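Local coordinates for protein titin (Homo sapiens, PDB 6H4L) that probably helps organise the sarcomere M-band of muscle as one immunoglobulin-like domain of the giant structural protein titin, at residues Val32-Lys35 with Pro36-Val40. Residues are numbered along the deposited sequence; the frame is centred on the assembly and turned at random. Where two conformers were deposited one is given.
Sequences VQSK and PTAEV
A local surface contact round the turn from strand 26-35 to strand 39-44 joins Ser34 to Pro36 and Ala38; the two strands belong to different sheets of the domain. The hydroxyl of Ser34 closes the turn. Its OG donates a hydrogen bond to Pro36 O at 2.8 Å, with a C=O...OG angle of 152° and the donor tilted 20° from the carbonyl plane. With chi1 at -179°, OG lies beside the carbonyl carbon of Ser34 and faces the Pro36 carbonyl. The same carbonyl also accepts a bond from the Asn85 side-chain amide, so two donors grip it, and the second ties the turn to the end of strand 77-85. Ala38 CB lies against the hydroxyl, 3.5 Å from Ser34 OG, and also touches Cys83. Ser34 OG is 3.3 Å from Ala38 N, but the angle is too poor for a bond.

The peptide between Lys35 and Pro36 is cis, which brings Lys35 CA and Pro36 CA to 2.9 Å and helps the chain turn. Lys35 is extended, and its NZ bonds to Thr4 O near the N-terminus. The Pro36 side chain touches Asp6 and Tyr86 of neighbouring loops. A cis-proline in this link recurs in many I-set domains. The crossing from one sheet to the other is that of the B-C connection of an immunoglobulin beta-sandwich, here of the I-set.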
loop_
_atom_site.group_PDB
_atom_site.type_symbol
_atom_site.label_atom_id
_atom_site.label_comp_id
_atom_site.label_asym_id
_atom_site.label_seq_id
_atom_site.Cartn_x
_atom_site.Cartn_y
_atom_site.Cartn_z
ATOM N N VAL A 32 0.955 1.886 9.830
ATOM C CA VAL A 32 -0.361 1.821 10.480
ATOM C C VAL A 32 -0.182 1.337 11.914
ATOM O O VAL A 32 0.653 0.471 12.196
ATOM C CB VAL A 32 -1.332 0.893 9.695
ATOM C CG1 VAL A 32 -0.827 -0.549 9.701
ATOM C CG2 VAL A 32 -2.771 0.997 10.234
ATOM N N GLN A 33 -0.966 1.921 12.831
ATOM C CA GLN A 33 -1.041 1.463 14.206
ATOM C C GLN A 33 -2.394 0.793 14.352
ATOM O O GLN A 33 -3.425 1.403 14.068
ATOM C CB GLN A 33 -0.946 2.648 15.165
ATOM C CG GLN A 33 0.404 3.375 15.104
ATOM C CD GLN A 33 0.461 4.599 16.012
ATOM O OE1 GLN A 33 -0.571 5.122 16.445
ATOM N NE2 GLN A 33 1.681 5.066 16.300
ATOM N N SER A 34 -2.391 -0.474 14.741
ATOM C CA SER A 34 -3.633 -1.253 14.762
ATOM C C SER A 34 -3.549 -2.331 15.829
ATOM O O SER A 34 -2.537 -3.008 15.944
ATOM C CB SER A 34 -3.860 -1.894 13.375
ATOM O OG SER A 34 -5.059 -2.635 13.312
ATOM N N LYS A 35 -4.596 -2.470 16.637
ATOM C CA LYS A 35 -4.654 -3.558 17.609
ATOM C C LYS A 35 -6.091 -4.064 17.725
ATOM O O LYS A 35 -6.968 -3.330 18.142
ATOM C CB LYS A 35 -4.159 -3.084 18.984
ATOM C CG LYS A 35 -4.089 -4.194 20.006
ATOM C CD LYS A 35 -3.724 -3.654 21.391
ATOM C CE LYS A 35 -3.679 -4.777 22.411
ATOM N NZ LYS A 35 -3.214 -4.289 23.745
ATOM N N PRO A 36 -6.345 -5.327 17.344
ATOM C CA PRO A 36 -5.387 -6.291 16.798
ATOM C C PRO A 36 -4.839 -5.891 15.432
ATOM O O PRO A 36 -5.313 -4.940 14.806
ATOM C CB PRO A 36 -6.215 -7.574 16.654
ATOM C CG PRO A 36 -7.628 -7.137 16.637
ATOM C CD PRO A 36 -7.694 -5.905 17.481
ATOM N N THR A 37 -3.820 -6.615 14.991
ATOM C CA THR A 37 -3.156 -6.310 13.734
ATOM C C THR A 37 -4.135 -6.307 12.568
ATOM O O THR A 37 -5.005 -7.172 12.466
ATOM C CB THR A 37 -2.021 -7.292 13.463
ATOM O OG1 THR A 37 -2.478 -8.631 13.707
ATOM C CG2 THR A 37 -0.859 -6.993 14.386
ATOM N N ALA A 38 -3.968 -5.316 11.701
ATOM C CA ALA A 38 -4.866 -5.057 10.589
ATOM C C ALA A 38 -4.714 -6.097 9.496
ATOM O O ALA A 38 -3.614 -6.579 9.227
ATOM C CB ALA A 38 -4.584 -3.675 10.007
ATOM N N GLU A 39 -5.839 -6.425 8.880
ATOM C CA GLU A 39 -5.844 -7.115 7.593
ATOM C C GLU A 39 -5.641 -6.026 6.556
ATOM O O GLU A 39 -6.290 -4.974 6.627
ATOM C CB GLU A 39 -7.187 -7.797 7.354
ATOM C CG GLU A 39 -7.498 -8.937 8.302
ATOM C CD GLU A 39 -6.589 -10.137 8.107
ATOM O OE1 GLU A 39 -6.194 -10.409 6.953
ATOM O OE2 GLU A 39 -6.261 -10.800 9.113
ATOM N N VAL A 40 -4.737 -6.256 5.607
ATOM C CA VAL A 40 -4.396 -5.226 4.637
ATOM C C VAL A 40 -4.741 -5.714 3.237
ATOM O O VAL A 40 -4.425 -6.856 2.866
ATOM C CB VAL A 40 -2.890 -4.869 4.716
ATOM C CG1 VAL A 40 -2.551 -3.775 3.738
ATOM C CG2 VAL A 40 -2.539 -4.414 6.149
#